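Local coordinates for putative alpha-L-fucosidase (Bacteroides thetaiotaomicron, PDB 4H41) that probably hydrolyses alpha-L-fucosyl linkages, perhaps in host glycans, at the interface of chains A and B. Residues are numbered along the deposited sequence; one frame, centred on the assembly and turned at random. Chains: chain A/B, putative alpha-L-fucosidase.

Contact 1: the interface of chains A and B. Residues chain A 248-250, 292, 294-295; chain B 81, 95-96.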
ATOM      1  N   ASP A 248      23.360   1.321  -3.525  1.00 22.33           N
ATOM      2  CA  ASP A 248      23.315  -0.011  -2.916  1.00 22.27           C
ATOM      3  C   ASP A 248      24.038   0.030  -1.568  1.00 25.42           C
ATOM      4  O   ASP A 248      24.886   0.915  -1.343  1.00 22.94           O
ATOM      5  CB  ASP A 248      23.938  -1.039  -3.850  1.00 26.25           C
ATOM      6  CG  ASP A 248      23.264  -2.408  -3.822  1.00 50.47           C
ATOM      7  OD1 ASP A 248      22.602  -2.733  -2.796  1.00 51.75           O
ATOM      8  OD2 ASP A 248      23.384  -3.145  -4.822  1.00 61.78           O
ATOM      9  N   TYR A 249      23.727  -0.909  -0.683  1.00 20.04           N
ATOM     10  CA  TYR A 249      24.286  -0.905   0.680  1.00 21.70           C
ATOM     11  C   TYR A 249      25.798  -1.175   0.704  1.00 27.82           C
ATOM     12  O   TYR A 249      26.461  -0.681   1.601  1.00 30.71           O
ATOM     13  CB  TYR A 249      23.530  -1.882   1.592  1.00 23.48           C
ATOM     14  CG  TYR A 249      22.043  -1.624   1.536  1.00 25.03           C
ATOM     15  CD1 TYR A 249      21.484  -0.500   2.143  1.00 25.61           C
ATOM     16  CD2 TYR A 249      21.210  -2.427   0.771  1.00 25.95           C
ATOM     17  CE1 TYR A 249      20.125  -0.210   2.013  1.00 23.74           C
ATOM     18  CE2 TYR A 249      19.858  -2.141   0.635  1.00 26.40           C
ATOM     19  CZ  TYR A 249      19.324  -1.018   1.235  1.00 27.80           C
ATOM     20  OH  TYR A 249      18.006  -0.691   1.013  1.00 28.72           O
ATOM     21  N   ASP A 250      26.363  -1.786  -0.339  1.00 23.55           N
ATOM     22  CA  ASP A 250      27.810  -2.011  -0.441  1.00 23.97           C
ATOM     23  C   ASP A 250      28.522  -0.803  -1.128  1.00 28.00           C
ATOM     24  O   ASP A 250      29.733  -0.850  -1.346  1.00 26.16           O
ATOM     25  CB  ASP A 250      28.127  -3.329  -1.174  1.00 26.85           C
ATOM     26  CG  ASP A 250      27.570  -3.447  -2.567  1.00 34.75           C
ATOM     27  OD1 ASP A 250      26.936  -2.495  -3.025  1.00 31.22           O
ATOM     28  OD2 ASP A 250      27.762  -4.513  -3.198  1.00 42.70           O
ATOM     29  N   LYS A 292      18.761  -2.564   7.276  1.00 17.39           N
ATOM     30  CA  LYS A 292      19.160  -1.654   6.217  1.00 16.59           C
ATOM     31  C   LYS A 292      19.435  -0.256   6.802  1.00 18.33           C
ATOM     32  O   LYS A 292      20.462   0.366   6.495  1.00 18.02           O
ATOM     33  CB  LYS A 292      18.130  -1.580   5.130  1.00 15.78           C
ATOM     34  CG  LYS A 292      17.936  -2.875   4.332  1.00 15.93           C
ATOM     35  CD  LYS A 292      16.755  -2.773   3.363  1.00 22.04           C
ATOM     36  CE  LYS A 292      16.560  -4.005   2.530  1.00 25.94           C
ATOM     37  NZ  LYS A 292      15.339  -3.864   1.654  1.00 28.12           N
ATOM     38  N   ARG A 294      20.224   0.419   9.941  1.00 17.42           N
ATOM     39  CA  ARG A 294      21.421   0.215  10.790  1.00 17.73           C
ATOM     40  C   ARG A 294      22.679   0.302   9.932  1.00 18.83           C
ATOM     41  O   ARG A 294      23.634   0.978  10.299  1.00 20.56           O
ATOM     42  CB  ARG A 294      21.336  -1.147  11.513  1.00 19.26           C
ATOM     43  CG  ARG A 294      22.522  -1.443  12.361  1.00 30.90           C
ATOM     44  CD  ARG A 294      22.547  -2.826  12.956  1.00 23.00           C
ATOM     45  NE  ARG A 294      22.410  -3.909  12.002  1.00 38.54           N
ATOM     46  CZ  ARG A 294      23.357  -4.435  11.236  1.00 42.79           C
ATOM     47  NH1 ARG A 294      24.585  -3.940  11.245  1.00 28.59           N
ATOM     48  NH2 ARG A 294      23.081  -5.457  10.448  1.00 35.39           N
HETATM   49  N   MSE A 295      22.707  -0.400   8.803  1.00 14.06           N
HETATM   50  CA  MSE A 295      23.905  -0.347   7.947  1.00 15.54           C
HETATM   51  C   MSE A 295      24.235   1.064   7.461  1.00 20.05           C
HETATM   52  O   MSE A 295      25.422   1.477   7.428  1.00 16.42           O
HETATM   53  CB  MSE A 295      23.739  -1.294   6.747  1.00 17.36           C
HETATM   54  CG  MSE A 295      23.927  -2.702   7.149  1.00 24.32           C
HETATM   55 SE   MSE A 295      23.817  -3.864   5.592  0.75 33.16          SE
HETATM   56  CE  MSE A 295      22.158  -3.493   4.825  1.00 31.99           C
TER
ATOM     57  N   PHE B  81      22.081 -10.252   1.381  1.00 22.04           N
ATOM     58  CA  PHE B  81      21.377 -10.365   2.665  1.00 21.74           C
ATOM     59  C   PHE B  81      21.322 -11.828   3.095  1.00 25.88           C
ATOM     60  O   PHE B  81      21.164 -12.717   2.258  1.00 22.35           O
ATOM     61  CB  PHE B  81      19.980  -9.758   2.582  1.00 22.60           C
ATOM     62  CG  PHE B  81      20.012  -8.257   2.538  1.00 24.03           C
ATOM     63  CD1 PHE B  81      20.096  -7.517   3.706  1.00 28.57           C
ATOM     64  CD2 PHE B  81      20.081  -7.586   1.331  1.00 25.99           C
ATOM     65  CE1 PHE B  81      20.226  -6.133   3.668  1.00 28.30           C
ATOM     66  CE2 PHE B  81      20.129  -6.189   1.291  1.00 28.81           C
ATOM     67  CZ  PHE B  81      20.296  -5.476   2.456  1.00 26.52           C
ATOM     68  N   TYR B  95      26.320  -9.275   3.853  1.00 24.95           N
ATOM     69  CA  TYR B  95      26.139  -8.446   5.049  1.00 24.09           C
ATOM     70  C   TYR B  95      25.822  -9.221   6.303  1.00 27.40           C
ATOM     71  O   TYR B  95      24.876 -10.007   6.327  1.00 26.65           O
ATOM     72  CB  TYR B  95      24.990  -7.459   4.808  1.00 24.50           C
ATOM     73  CG  TYR B  95      25.062  -6.676   3.509  1.00 25.29           C
ATOM     74  CD1 TYR B  95      26.279  -6.190   3.022  1.00 29.36           C
ATOM     75  CD2 TYR B  95      23.924  -6.431   2.762  1.00 25.47           C
ATOM     76  CE1 TYR B  95      26.344  -5.490   1.824  1.00 29.19           C
ATOM     77  CE2 TYR B  95      23.985  -5.742   1.557  1.00 25.87           C
ATOM     78  CZ  TYR B  95      25.204  -5.299   1.078  1.00 26.98           C
ATOM     79  OH  TYR B  95      25.289  -4.575  -0.093  1.00 30.63           O
HETATM   80  N   MSE B  96      26.567  -8.962   7.379  1.00 25.18           N
HETATM   81  CA  MSE B  96      26.263  -9.579   8.665  1.00 25.11           C
HETATM   82  C   MSE B  96      24.880  -9.090   9.130  1.00 27.43           C
HETATM   83  O   MSE B  96      24.686  -7.874   9.237  1.00 25.93           O
HETATM   84  CB  MSE B  96      27.345  -9.183   9.698  1.00 28.18           C
HETATM   85  CG  MSE B  96      27.135  -9.763  11.082  1.00 34.40           C
HETATM   86 SE   MSE B  96      27.528 -11.644  11.131  0.75 40.49          SE
HETATM   87  CE  MSE B  96      27.821 -11.834  13.076  1.00 40.76           C
TER
HETATM   88  O   HOH W   1      22.936  -4.933  -1.653  1.00 27.10           O
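The short 3-10 helix 249-251 and the helix 290-302 of chain A meet the strand 81-82 and the loop at residues 95-96 of chain B. Two aromatic side chains of chain B fill the join. Both point their rings away from their own carbonyl carbon, and B:Tyr95 puts CD2 over the centre of the B:Phe81 face, 3.7 Å above its plane, so the pair meets chain A as one unit. A:Met295, a selenomethionine bent at its last torsion (chi3 -56°), serves both rings: its methyl CE touches B:Phe81 CE1 at 3.5 Å, while SE, in the sulphur's place, lies 3.7 Å from B:Tyr95 CG. A:Tyr249 comes to the rim of the phenylalanine, CD2 being 3.6 Å from B:Phe81 CZ, and the two side chains cross at about a right angle. The tyrosine hydroxyl reaches past these carbons to the polar end of the 3-10 helix. There B:Tyr95 OH accepts a hydrogen bond from the backbone A:Asp250 N (3.0 Å) and meets a water at 2.8 Å that also contacts A:Asp248 OD1. That carboxylate oxygen turns its anti lone pair to A:Tyr249 N, which holds it beside the turn. At the far end, A:Arg294 NH2 gives a hydrogen bond to the carbonyl B:Met96 O (3.1 Å), nearly in the guanidinium plane. In the alternating strand-helix fold of chain A, the 3-10 helix follows strand 239-243 and helix 290-302 precedes strand 307-310; the pairing itself may not be biological.

Contact 2: the interface of chains A and B. Residues chain A 286-290, 324-325, 328-329; chain B 47-50, 322-323.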
ATOM      1  N   LEU A 286       6.792   1.963   2.292  1.00 12.37           N
ATOM      2  CA  LEU A 286       6.528   1.535   3.666  1.00 12.29           C
ATOM      3  C   LEU A 286       7.837   1.564   4.465  1.00 15.72           C
ATOM      4  O   LEU A 286       8.907   1.790   3.885  1.00 13.18           O
ATOM      5  CB  LEU A 286       5.868   0.148   3.668  1.00 11.92           C
ATOM      6  CG  LEU A 286       4.421   0.175   3.194  1.00 15.27           C
ATOM      7  CD1 LEU A 286       3.881  -1.228   3.040  1.00 17.38           C
ATOM      8  CD2 LEU A 286       3.523   0.958   4.147  1.00 18.42           C
ATOM      9  N   PRO A 287       7.780   1.409   5.793  1.00 11.53           N
ATOM     10  CA  PRO A 287       8.996   1.508   6.597  1.00 11.61           C
ATOM     11  C   PRO A 287      10.090   0.508   6.213  1.00 14.47           C
ATOM     12  O   PRO A 287       9.829  -0.597   5.786  1.00 12.46           O
ATOM     13  CB  PRO A 287       8.494   1.216   7.997  1.00 12.61           C
ATOM     14  CG  PRO A 287       7.071   1.726   7.962  1.00 15.19           C
ATOM     15  CD  PRO A 287       6.587   1.257   6.654  1.00 13.44           C
ATOM     16  N   ILE A 288      11.310   0.953   6.334  1.00 12.19           N
ATOM     17  CA  ILE A 288      12.488   0.163   5.969  1.00 11.01           C
ATOM     18  C   ILE A 288      12.722  -0.966   6.953  1.00 15.91           C
ATOM     19  O   ILE A 288      12.330  -0.898   8.128  1.00 16.95           O
ATOM     20  CB  ILE A 288      13.718   1.098   5.885  1.00 12.39           C
ATOM     21  CG1 ILE A 288      14.828   0.502   5.025  1.00 13.61           C
ATOM     22  CG2 ILE A 288      14.232   1.489   7.274  1.00 15.37           C
ATOM     23  CD1 ILE A 288      15.963   1.502   4.714  1.00 15.66           C
ATOM     24  N   LYS A 289      13.363  -2.001   6.468  1.00 16.13           N
ATOM     25  CA  LYS A 289      13.937  -3.066   7.287  1.00 15.58           C
ATOM     26  C   LYS A 289      15.019  -2.452   8.208  1.00 16.90           C
ATOM     27  O   LYS A 289      15.951  -1.802   7.727  1.00 14.86           O
ATOM     28  CB  LYS A 289      14.529  -4.161   6.406  1.00 15.25           C
ATOM     29  CG  LYS A 289      15.308  -5.227   7.187  1.00 16.32           C
ATOM     30  CD  LYS A 289      15.870  -6.323   6.302  1.00 19.61           C
ATOM     31  CE  LYS A 289      14.845  -7.236   5.717  1.00 22.90           C
ATOM     32  NZ  LYS A 289      15.527  -8.391   5.041  1.00 22.13           N
ATOM     33  N   PHE A 290      14.892  -2.655   9.515  1.00 15.87           N
ATOM     34  CA  PHE A 290      15.815  -2.099  10.487  1.00 16.28           C
ATOM     35  C   PHE A 290      17.290  -2.329  10.113  1.00 19.00           C
ATOM     36  O   PHE A 290      18.073  -1.386  10.133  1.00 17.72           O
ATOM     37  CB  PHE A 290      15.573  -2.689  11.882  1.00 18.88           C
ATOM     38  CG  PHE A 290      16.677  -2.259  12.824  1.00 20.27           C
ATOM     39  CD1 PHE A 290      16.876  -0.920  13.119  1.00 23.29           C
ATOM     40  CD2 PHE A 290      17.575  -3.181  13.326  1.00 23.68           C
ATOM     41  CE1 PHE A 290      17.946  -0.518  13.939  1.00 24.82           C
ATOM     42  CE2 PHE A 290      18.668  -2.774  14.095  1.00 25.86           C
ATOM     43  CZ  PHE A 290      18.812  -1.458  14.433  1.00 23.30           C
ATOM     44  N   LEU A 324       2.141   0.200  10.778  1.00 10.48           N
ATOM     45  CA  LEU A 324       2.498  -0.395  12.077  1.00 11.52           C
ATOM     46  C   LEU A 324       3.891  -1.003  12.091  1.00 14.54           C
ATOM     47  O   LEU A 324       4.465  -1.175  13.155  1.00 13.02           O
ATOM     48  CB  LEU A 324       1.460  -1.430  12.540  1.00 14.03           C
ATOM     49  CG  LEU A 324       0.021  -0.868  12.703  1.00 19.00           C
ATOM     50  CD1 LEU A 324      -0.903  -1.958  13.209  1.00 19.23           C
ATOM     51  CD2 LEU A 324      -0.025   0.300  13.617  1.00 24.38           C
ATOM     52  N   GLN A 325       4.501  -1.208  10.911  1.00 11.57           N
ATOM     53  CA  GLN A 325       5.894  -1.642  10.809  1.00 11.12           C
ATOM     54  C   GLN A 325       6.837  -0.552  11.352  1.00 14.49           C
ATOM     55  O   GLN A 325       7.977  -0.845  11.719  1.00 13.85           O
ATOM     56  CB  GLN A 325       6.292  -1.958   9.341  1.00 11.92           C
ATOM     57  CG  GLN A 325       5.314  -2.896   8.602  1.00 12.68           C
ATOM     58  CD  GLN A 325       4.215  -2.151   7.872  1.00 20.91           C
ATOM     59  OE1 GLN A 325       3.838  -1.026   8.247  1.00 14.70           O
ATOM     60  NE2 GLN A 325       3.730  -2.713   6.788  1.00 14.37           N
ATOM     61  N   HIS A 328       7.212  -0.910  15.187  1.00 11.36           N
ATOM     62  CA  HIS A 328       8.177  -2.007  15.411  1.00 12.20           C
ATOM     63  C   HIS A 328       9.598  -1.519  15.075  1.00 13.18           C
ATOM     64  O   HIS A 328      10.535  -1.827  15.809  1.00 14.06           O
ATOM     65  CB  HIS A 328       7.786  -3.216  14.605  1.00 12.72           C
ATOM     66  CG  HIS A 328       6.496  -3.836  15.068  1.00 15.47           C
ATOM     67  ND1 HIS A 328       6.331  -4.257  16.391  1.00 17.18           N
ATOM     68  CD2 HIS A 328       5.366  -4.113  14.375  1.00 17.66           C
ATOM     69  CE1 HIS A 328       5.097  -4.774  16.461  1.00 17.70           C
ATOM     70  NE2 HIS A 328       4.463  -4.676  15.287  1.00 17.42           N
ATOM     71  N   LEU A 329       9.771  -0.726  14.015  1.00 14.19           N
ATOM     72  CA  LEU A 329      11.094  -0.163  13.683  1.00 14.61           C
ATOM     73  C   LEU A 329      11.617   0.670  14.850  1.00 17.11           C
ATOM     74  O   LEU A 329      12.783   0.606  15.196  1.00 15.53           O
ATOM     75  CB  LEU A 329      11.047   0.700  12.441  1.00 14.02           C
ATOM     76  CG  LEU A 329      12.358   1.343  11.958  1.00 16.27           C
ATOM     77  CD1 LEU A 329      13.472   0.340  11.847  1.00 16.93           C
ATOM     78  CD2 LEU A 329      12.170   1.994  10.590  1.00 14.43           C
TER
ATOM     79  N   PRO B  47       7.302  -5.806   2.331  1.00 14.70           N
ATOM     80  CA  PRO B  47       7.954  -4.907   3.290  1.00 13.38           C
ATOM     81  C   PRO B  47       8.073  -5.528   4.669  1.00 16.54           C
ATOM     82  O   PRO B  47       7.202  -6.283   5.120  1.00 16.53           O
ATOM     83  CB  PRO B  47       7.071  -3.669   3.285  1.00 14.35           C
ATOM     84  CG  PRO B  47       6.504  -3.650   1.902  1.00 17.32           C
ATOM     85  CD  PRO B  47       6.216  -5.091   1.609  1.00 14.97           C
ATOM     86  N   HIS B  48       9.202  -5.281   5.281  1.00 15.61           N
ATOM     87  CA  HIS B  48       9.562  -5.887   6.572  1.00 14.40           C
ATOM     88  C   HIS B  48       8.716  -5.351   7.698  1.00 14.67           C
ATOM     89  O   HIS B  48       8.455  -4.127   7.752  1.00 16.84           O
ATOM     90  CB  HIS B  48      11.047  -5.602   6.842  1.00 14.73           C
ATOM     91  CG  HIS B  48      11.693  -6.474   7.882  1.00 16.70           C
ATOM     92  ND1 HIS B  48      11.799  -7.834   7.725  1.00 20.03           N
ATOM     93  CD2 HIS B  48      12.311  -6.126   9.036  1.00 17.26           C
ATOM     94  CE1 HIS B  48      12.472  -8.284   8.786  1.00 18.56           C
ATOM     95  NE2 HIS B  48      12.782  -7.300   9.617  1.00 18.29           N
ATOM     96  N   GLN B  49       8.309  -6.227   8.640  1.00 13.82           N
ATOM     97  CA  GLN B  49       7.482  -5.760   9.783  1.00 13.78           C
ATOM     98  C   GLN B  49       8.321  -5.336  10.987  1.00 16.18           C
ATOM     99  O   GLN B  49       7.759  -4.825  11.923  1.00 14.39           O
ATOM    100  CB  GLN B  49       6.446  -6.793  10.210  1.00 15.41           C
ATOM    101  CG  GLN B  49       5.498  -7.131   9.052  1.00 18.14           C
ATOM    102  CD  GLN B  49       4.222  -7.721   9.551  1.00 26.83           C
ATOM    103  OE1 GLN B  49       3.373  -7.008  10.043  1.00 17.64           O
ATOM    104  NE2 GLN B  49       4.063  -9.022   9.444  1.00 18.93           N
ATOM    105  N   ASN B  50       9.635  -5.551  10.962  1.00 14.21           N
ATOM    106  CA  ASN B  50      10.586  -5.110  11.998  1.00 14.91           C
ATOM    107  C   ASN B  50      10.292  -5.791  13.338  1.00 17.36           C
ATOM    108  O   ASN B  50      10.494  -5.219  14.404  1.00 15.65           O
ATOM    109  CB  ASN B  50      10.598  -3.581  12.115  1.00 13.76           C
ATOM    110  CG  ASN B  50      11.292  -3.003  10.915  1.00 16.15           C
ATOM    111  OD1 ASN B  50      12.456  -3.327  10.697  1.00 14.43           O
ATOM    112  ND2 ASN B  50      10.643  -2.100  10.179  1.00 17.08           N
ATOM    113  N   ALA B 322       0.752  -5.877  10.426  1.00 14.19           N
ATOM    114  CA  ALA B 322       0.511  -4.448  10.154  1.00 13.40           C
ATOM    115  C   ALA B 322      -0.675  -4.262   9.199  1.00 16.19           C
ATOM    116  O   ALA B 322      -1.252  -3.176   9.131  1.00 14.48           O
ATOM    117  CB  ALA B 322       1.766  -3.827   9.542  1.00 13.42           C
ATOM    118  N   TYR B 323      -1.012  -5.308   8.405  1.00 12.86           N
ATOM    119  CA  TYR B 323      -2.147  -5.310   7.516  1.00 11.69           C
ATOM    120  C   TYR B 323      -3.304  -5.853   8.328  1.00 16.31           C
ATOM    121  O   TYR B 323      -3.441  -7.069   8.473  1.00 15.83           O
ATOM    122  CB  TYR B 323      -1.889  -6.178   6.259  1.00 11.07           C
ATOM    123  CG  TYR B 323      -0.605  -5.872   5.520  1.00 13.18           C
ATOM    124  CD1 TYR B 323      -0.081  -4.569   5.482  1.00 15.63           C
ATOM    125  CD2 TYR B 323       0.050  -6.854   4.789  1.00 14.17           C
ATOM    126  CE1 TYR B 323       1.039  -4.267   4.721  1.00 15.36           C
ATOM    127  CE2 TYR B 323       1.205  -6.571   4.065  1.00 14.14           C
ATOM    128  CZ  TYR B 323       1.698  -5.277   4.034  1.00 14.32           C
ATOM    129  OH  TYR B 323       2.842  -4.969   3.341  1.00 15.80           O
TER
HETATM  130  O   HOH W   2       7.454  -1.954   6.320  1.00 13.58           O
HETATM  131  O   HOH W   3       4.576  -5.253   5.634  1.00 15.54           O
HETATM  132  O   HOH W   4       0.074  -0.784   8.928  1.00 16.19           O
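B:Asn50 presents its carboxamide end-on to the chain A backbone, its two polar atoms reading residues on either side of A:Lys289. ND2 gives a nearly straight hydrogen bond (168° at H) to A:Ile288 O at 2.9 Å; the acceptor lies in the amide plane, although the nitrogen stands above the plane of the isoleucine carbonyl. ND2 also bonds weakly to A:Gln325 O (3.3 Å) in helix 325-337. OD1 receives A:Phe290 N at 2.8 Å, within its own carbonyl plane, at the first turn of helix 290-302. An alanine at B:Asn50 would remove these bonds and would probably loosen the fit of its loop against the starts of both helices. A:Lys289, with CG anti to the backbone N and a bend at chi3 (-70°), runs obliquely across B:His48, laying CE over the imidazole face toward its rim, 3.9 Å from the ring centroid, with CG beside B:His48 CD2. A:Gln325 folds at chi2 (91°) so that its amide carbon CD packs against the methyl B:Ala322 CB at 3.4 Å, its plane nearly perpendicular to the B:Tyr323 ring. Its NE2 meets a water at 2.9 Å that also binds B:Pro47 O. Another water joins A:Pro287 O to B:His48 O. Within chain B, B:Gln49 OE1 accepts from B:Ala322 N (2.9 Å), tying two loops together. The site docks the 47-50 loop of one copy against the starts of two helices of the other; whether this pairing is biological the structure alone does not show.

About 17 Å separates the centres of the C-alpha atoms of contact 1 and contact 2, neighbouring parts of one A-B interface. On chain A, helix 290-302 joins them: contact 2 holds its first residue, while contact 1 uses residues two to five positions further along. Chain B contributes different segments to each, so a single helix is gripped at successive points. Contact 1 relies more on aromatic and selenomethionine packing, contact 2 more on backbone recognition and water bridges. The interface is not an exact two-fold, and the structure alone does not show whether it forms in solution.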